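Local coordinates for protein GlcNAc Inducible Gene 2, GIG2 (Candida albicans, PDB 6AKZ) that binds a single iron(III) ion and probably acts as a non-haem, iron-dependent oxygenase of the DUF1479 family, within the cupin clan, at residues D194-S197 with I198-W201; Y206-V209 with Y210-I213. All coordinates share one frame; numbering follows the deposited sequence.

Interaction 1 (D194-S197 with I198-W201); sequences DSSS and IERW. With FE (Fe (III) ion), chain B.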
ATOM      1  N   ASP A 194      -3.107  -5.714  -1.602  1.00 15.04           N
ATOM      2  CA  ASP A 194      -4.182  -4.890  -1.112  1.00 13.25           C
ATOM      3  C   ASP A 194      -4.439  -3.908  -2.305  1.00 14.45           C
ATOM      4  O   ASP A 194      -4.085  -4.206  -3.408  1.00 15.58           O
ATOM      5  CB  ASP A 194      -3.817  -4.184   0.193  1.00 15.82           C
ATOM      6  CG  ASP A 194      -3.704  -5.148   1.332  1.00 17.47           C
ATOM      7  OD1 ASP A 194      -4.761  -5.713   1.620  1.00 17.94           O
ATOM      8  OD2 ASP A 194      -2.613  -5.331   1.830  1.00 13.50           O
ATOM      9  N   SER A 195      -5.046  -2.757  -2.059  1.00 14.19           N
ATOM     10  CA  SER A 195      -5.302  -1.802  -3.105  1.00 14.76           C
ATOM     11  C   SER A 195      -6.152  -2.367  -4.271  1.00 15.42           C
ATOM     12  O   SER A 195      -5.949  -2.056  -5.395  1.00 13.82           O
ATOM     13  CB  SER A 195      -4.033  -1.114  -3.603  1.00 16.91           C
ATOM     14  OG  SER A 195      -3.367  -0.449  -2.571  1.00 17.50           O
ATOM     15  N   SER A 196      -7.088  -3.187  -3.864  1.00 15.12           N
ATOM     16  CA  SER A 196      -8.144  -3.810  -4.669  1.00 15.58           C
ATOM     17  C   SER A 196      -7.998  -5.242  -5.099  1.00 16.78           C
ATOM     18  O   SER A 196      -6.919  -5.710  -5.315  1.00 15.97           O
ATOM     19  CB  SER A 196      -8.492  -2.980  -5.922  1.00 15.66           C
ATOM     20  OG  SER A 196      -7.601  -3.224  -6.960  1.00 15.52           O
ATOM     21  N   SER A 197      -9.153  -5.895  -5.244  1.00 17.74           N
ATOM     22  CA  SER A 197      -9.133  -7.283  -5.790  1.00 17.88           C
ATOM     23  C   SER A 197      -9.074  -7.317  -7.307  1.00 17.99           C
ATOM     24  O   SER A 197      -8.105  -7.797  -7.892  1.00 17.47           O
ATOM     25  CB  SER A 197     -10.358  -8.038  -5.211  1.00 19.23           C
ATOM     26  OG  SER A 197     -10.214  -9.440  -5.282  1.00 19.01           O
ATOM     27  N   ILE A 198     -10.086  -6.762  -7.984  1.00 18.87           N
ATOM     28  CA  ILE A 198     -10.227  -6.872  -9.446  1.00 20.04           C
ATOM     29  C   ILE A 198      -9.899  -5.546 -10.219  1.00 15.97           C
ATOM     30  O   ILE A 198      -9.661  -5.608 -11.398  1.00 17.49           O
ATOM     31  CB  ILE A 198     -11.679  -7.343  -9.840  1.00 23.84           C
ATOM     32  CG1 ILE A 198     -11.804  -7.821 -11.288  1.00 24.83           C
ATOM     33  CG2 ILE A 198     -12.690  -6.196  -9.678  1.00 22.42           C
ATOM     34  CD1 ILE A 198     -11.129  -9.097 -11.666  1.00 26.88           C
ATOM     35  N   GLU A 199      -9.939  -4.410  -9.532  1.00 16.58           N
ATOM     36  CA  GLU A 199      -9.714  -3.092 -10.135  1.00 15.71           C
ATOM     37  C   GLU A 199      -8.515  -2.894 -11.072  1.00 15.04           C
ATOM     38  O   GLU A 199      -8.613  -2.158 -12.055  1.00 16.65           O
ATOM     39  CB  GLU A 199      -9.683  -2.019  -9.040  1.00 17.11           C
ATOM     40  CG  GLU A 199     -11.057  -1.544  -8.595  1.00 17.49           C
ATOM     41  CD  GLU A 199     -11.803  -2.594  -7.796  1.00 19.68           C
ATOM     42  OE1 GLU A 199     -11.228  -3.674  -7.545  1.00 19.30           O
ATOM     43  OE2 GLU A 199     -12.966  -2.339  -7.418  1.00 18.33           O
ATOM     44  N   ARG A 200      -7.390  -3.527 -10.768  1.00 12.84           N
ATOM     45  CA  ARG A 200      -6.178  -3.363 -11.571  1.00 13.77           C
ATOM     46  C   ARG A 200      -6.438  -3.718 -13.029  1.00 15.01           C
ATOM     47  O   ARG A 200      -5.844  -3.190 -13.854  1.00 17.64           O
ATOM     48  CB  ARG A 200      -5.033  -4.189 -11.042  1.00 13.07           C
ATOM     49  CG  ARG A 200      -4.535  -3.746  -9.676  1.00 13.33           C
ATOM     50  CD  ARG A 200      -3.288  -4.498  -9.224  1.00 13.22           C
ATOM     51  NE  ARG A 200      -2.674  -4.061  -7.997  1.00 13.37           N
ATOM     52  CZ  ARG A 200      -3.158  -4.229  -6.778  1.00 13.65           C
ATOM     53  NH1 ARG A 200      -4.291  -4.826  -6.566  1.00 13.79           N
ATOM     54  NH2 ARG A 200      -2.477  -3.795  -5.741  1.00 12.73           N
ATOM     55  N   TRP A 201      -7.306  -4.683 -13.240  1.00 16.32           N
ATOM     56  CA  TRP A 201      -7.788  -5.080 -14.531  1.00 16.71           C
ATOM     57  C   TRP A 201      -9.036  -4.355 -14.992  1.00 15.35           C
ATOM     58  O   TRP A 201      -9.047  -3.867 -16.144  1.00 19.51           O
ATOM     59  CB  TRP A 201      -8.059  -6.557 -14.526  1.00 18.04           C
ATOM     60  CG  TRP A 201      -6.888  -7.462 -14.308  1.00 17.43           C
ATOM     61  CD1 TRP A 201      -5.992  -7.880 -15.236  1.00 16.96           C
ATOM     62  CD2 TRP A 201      -6.524  -8.068 -13.095  1.00 14.96           C
ATOM     63  NE1 TRP A 201      -5.094  -8.746 -14.661  1.00 16.33           N
ATOM     64  CE2 TRP A 201      -5.431  -8.893 -13.351  1.00 16.06           C
ATOM     65  CE3 TRP A 201      -7.076  -8.061 -11.821  1.00 16.95           C
ATOM     66  CZ2 TRP A 201      -4.835  -9.656 -12.351  1.00 15.62           C
ATOM     67  CZ3 TRP A 201      -6.526  -8.852 -10.860  1.00 17.28           C
ATOM     68  CH2 TRP A 201      -5.424  -9.613 -11.120  1.00 17.57           C
TER
HETATM   69 FE    FE B 501      -2.084  -6.637   3.334  1.00 17.60          FE
HETATM   70  O   HOH W   1      -4.102  -6.440   4.214  1.00 18.80           O
HETATM   71  O   HOH W   2      -6.689  -5.561  -8.490  1.00 16.94           O
HETATM   72  O   HOH W   3      -1.709  -4.967   4.492  1.00 19.93           O
HETATM   73  O   HOH W   4      -1.545  -7.574   5.236  1.00 20.36           O
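The backbone oxygen Asp-194 O is gripped by two nitrogens of one guanidinium: Arg-200 NH2 donates to Asp-194 O at 2.9 Å with an N-H...O angle of 160°, and Arg-200 NH1 reaches the same oxygen at 3.2 Å over a more bent path. The approach is end-on, with the oxygen in the guanidinium plane. An aliphatic chain extended from CG to NE carries the group back along the loop to the iron-binding residue. Ser-195 O lies over one guanidinium face, while Ser-196 O sits at the edge, 3.0 Å from Arg-200 NH1. Ser-196 OG takes the position between its backbone N and carbonyl carbon (chi1 82°), from which it donates to Ser-195 O at 2.6 Å and packs against Glu-199 CB. One water ties the turn to the helix start: it donates to Ser-196 OG at 2.9 Å and accepts from Arg-200 N and NH1. Ser-197 O meets the edge of the Trp-201 indole, 3.5 Å from CZ3. On the other side of Asp-194, OD2 binds the iron at 2.1 Å and OD1 accepts a bond from one of three water ligands; His-192 and His-355 complete the site, the two-histidine, one-carboxylate facial triad of non-haem iron oxygenases. Gln-257 and Gln-321 hold the carboxylate oxygens from the second shell. Arg-200, itself in a salt bridge with Asp-352, thus fixes the main chain of a metal ligand, and the Asp-352 carboxylate probably offsets its positive charge while the carbonyl accepts its N-H groups.

Interaction 2 (Y206-V209 with Y210-I213); sequences YSEV and YKSI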
ATOM      1  N   TYR A 206      -6.807   2.526 -13.759  1.00 14.23           N
ATOM      2  CA  TYR A 206      -5.976   1.560 -12.999  1.00 14.73           C
ATOM      3  C   TYR A 206      -5.281   0.632 -13.948  1.00 15.65           C
ATOM      4  O   TYR A 206      -4.065   0.430 -13.871  1.00 13.41           O
ATOM      5  CB  TYR A 206      -6.778   0.814 -11.966  1.00 14.10           C
ATOM      6  CG  TYR A 206      -6.067   0.447 -10.692  1.00 14.37           C
ATOM      7  CD1 TYR A 206      -4.661   0.338 -10.629  1.00 14.87           C
ATOM      8  CD2 TYR A 206      -6.813   0.093  -9.593  1.00 13.94           C
ATOM      9  CE1 TYR A 206      -4.062  -0.057  -9.429  1.00 13.45           C
ATOM     10  CE2 TYR A 206      -6.209  -0.342  -8.402  1.00 14.18           C
ATOM     11  CZ  TYR A 206      -4.844  -0.419  -8.353  1.00 14.60           C
ATOM     12  OH  TYR A 206      -4.210  -0.828  -7.181  1.00 14.78           O
ATOM     13  N   SER A 207      -6.014   0.049 -14.914  1.00 15.06           N
ATOM     14  CA  SER A 207      -5.369  -0.805 -15.874  1.00 15.64           C
ATOM     15  C   SER A 207      -4.358  -0.175 -16.783  1.00 16.04           C
ATOM     16  O   SER A 207      -3.343  -0.849 -17.165  1.00 15.78           O
ATOM     17  CB  SER A 207      -6.483  -1.561 -16.706  1.00 17.32           C
ATOM     18  OG  SER A 207      -7.041  -0.685 -17.668  1.00 18.08           O
ATOM     19  N   GLU A 208      -4.478   1.125 -17.058  1.00 15.98           N
ATOM     20  CA  GLU A 208      -3.480   1.809 -17.827  1.00 18.27           C
ATOM     21  C   GLU A 208      -2.136   1.899 -17.132  1.00 16.58           C
ATOM     22  O   GLU A 208      -1.143   2.045 -17.822  1.00 15.77           O
ATOM     23  CB  GLU A 208      -3.838   3.270 -18.202  1.00 21.69           C
ATOM     24  CG  GLU A 208      -4.796   3.433 -19.338  1.00 30.49           C
ATOM     25  CD  GLU A 208      -4.202   3.056 -20.693  1.00 28.59           C
ATOM     26  OE1 GLU A 208      -3.283   3.738 -21.296  1.00 30.00           O
ATOM     27  OE2 GLU A 208      -4.693   2.042 -21.137  1.00 40.71           O
ATOM     28  N   VAL A 209      -2.114   1.890 -15.804  1.00 15.48           N
ATOM     29  CA  VAL A 209      -0.847   1.753 -15.019  1.00 14.36           C
ATOM     30  C   VAL A 209       0.030   0.605 -15.551  1.00 14.81           C
ATOM     31  O   VAL A 209       1.259   0.683 -15.544  1.00 15.14           O
ATOM     32  CB  VAL A 209      -1.165   1.573 -13.516  1.00 14.53           C
ATOM     33  CG1 VAL A 209       0.105   1.297 -12.684  1.00 13.94           C
ATOM     34  CG2 VAL A 209      -1.918   2.779 -12.996  1.00 15.69           C
ATOM     35  N   TYR A 210      -0.620  -0.506 -15.956  1.00 14.29           N
ATOM     36  CA  TYR A 210       0.029  -1.747 -16.375  1.00 15.27           C
ATOM     37  C   TYR A 210       0.076  -1.928 -17.921  1.00 18.47           C
ATOM     38  O   TYR A 210       0.436  -2.996 -18.409  1.00 17.51           O
ATOM     39  CB  TYR A 210      -0.686  -2.927 -15.706  1.00 14.80           C
ATOM     40  CG  TYR A 210      -0.789  -2.751 -14.200  1.00 13.90           C
ATOM     41  CD1 TYR A 210       0.322  -2.915 -13.383  1.00 14.43           C
ATOM     42  CD2 TYR A 210      -1.970  -2.356 -13.578  1.00 12.51           C
ATOM     43  CE1 TYR A 210       0.218  -2.742 -12.054  1.00 13.24           C
ATOM     44  CE2 TYR A 210      -2.057  -2.233 -12.238  1.00 13.17           C
ATOM     45  CZ  TYR A 210      -0.948  -2.396 -11.487  1.00 12.37           C
ATOM     46  OH  TYR A 210      -1.032  -2.177 -10.166  1.00 12.86           O
ATOM     47  N   LYS A 211      -0.114  -0.863 -18.679  1.00 19.48           N
ATOM     48  CA  LYS A 211      -0.081  -0.930 -20.129  1.00 22.80           C
ATOM     49  C   LYS A 211       1.144  -1.650 -20.709  1.00 19.71           C
ATOM     50  O   LYS A 211       0.991  -2.452 -21.593  1.00 18.34           O
ATOM     51  CB  LYS A 211      -0.107   0.486 -20.674  1.00 27.49           C
ATOM     52  CG  LYS A 211      -0.278   0.566 -22.188  1.00 36.16           C
ATOM     53  CD  LYS A 211      -0.899   1.926 -22.521  1.00 42.24           C
ATOM     54  CE  LYS A 211      -1.407   2.016 -23.937  1.00 49.77           C
ATOM     55  NZ  LYS A 211      -0.224   2.160 -24.839  1.00 51.98           N
ATOM     56  N   SER A 212       2.342  -1.361 -20.203  1.00 20.74           N
ATOM     57  CA  SER A 212       3.597  -1.961 -20.705  1.00 20.59           C
ATOM     58  C   SER A 212       3.548  -3.479 -20.595  1.00 18.86           C
ATOM     59  O   SER A 212       3.984  -4.168 -21.495  1.00 18.97           O
ATOM     60  CB  SER A 212       4.812  -1.444 -19.931  1.00 25.60           C
ATOM     61  OG  SER A 212       5.141  -0.108 -20.299  1.00 31.95           O
ATOM     62  N   ILE A 213       2.921  -3.982 -19.539  1.00 15.52           N
ATOM     63  CA  ILE A 213       2.776  -5.417 -19.382  1.00 16.69           C
ATOM     64  C   ILE A 213       1.787  -5.985 -20.427  1.00 18.37           C
ATOM     65  O   ILE A 213       2.052  -7.004 -21.047  1.00 20.92           O
ATOM     66  CB  ILE A 213       2.331  -5.720 -17.967  1.00 16.52           C
ATOM     67  CG1 ILE A 213       3.402  -5.241 -16.959  1.00 15.40           C
ATOM     68  CG2 ILE A 213       1.929  -7.178 -17.808  1.00 18.97           C
ATOM     69  CD1 ILE A 213       2.927  -5.374 -15.526  1.00 17.48           C
TER
HETATM   70  O   HOH W   5       2.863   0.751 -18.097  1.00 21.35           O
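Tyr-210 lays its ring against Val-209 at the junction of two short helices, where a type I beta turn from Glu-208 to Lys-211 joins helix 204-208 to helix 211-214 and Tyr-210 holds the N-cap position. Its backbone N donates to Ser-207 O at 3.0 Å. With CG anti to the carbonyl carbon (chi1 -53°), the ring extends back beside the preceding helix: Val-209 CG1 stands over the centre of one face in a CH-pi contact, 4.0 Å from the ring centroid and only 8° off the normal. Tyr-206 lies alongside, its CD1 4.0 Å from Tyr-210 CE2, and Tyr-206 O approaches Tyr-210 CD2 at 3.5 Å. The phenol hydroxyl is hydrogen-bonded to Asp-352, while Trp-221 meets the ring with planes inclined at about 30° and Met-282 and Met-286 of helix 278-287 add to the packing.

Lys-211 N closes the turn on Glu-208 O at 3.2 Å. The side chains of this pair run side by side and touch carboxylate on methylene, Glu-208 OE1 lying 3.2 Å from Lys-211 CD, yet their charges do not meet: Lys-211 NZ makes its salt bridge with Glu-215. Ser-212 N donates to a water that in turn donates to Val-209 O, which also accepts from Trp-221 NE1; the water oxygen lies 3.0 Å from both Ser-212 N and Val-209 O.

How the interactions relate
Interactions 1 and 2 follow in series along the chain, from the loop behind strand 192-193 and the start of helix 199-202 to the junction of helices 204-208 and 211-214. Interaction 1 is wholly buried and polar, with an arginine and a water satisfying loop atoms; interaction 2 is buried at its tyrosines but partly open at Glu-208 and Val-209 and exposed at Lys-211, and relies on backbone turn bonds and ring packing. They touch directly: Tyr-206 OH and Ser-195 O lie 2.8 Å apart, a probable hydrogen bond, and Tyr-206 also covers Glu-199 and Arg-200. Asp-352 takes Arg-200 on one carboxylate oxygen and Tyr-210 on the other, so one carboxylate joins the two contacts.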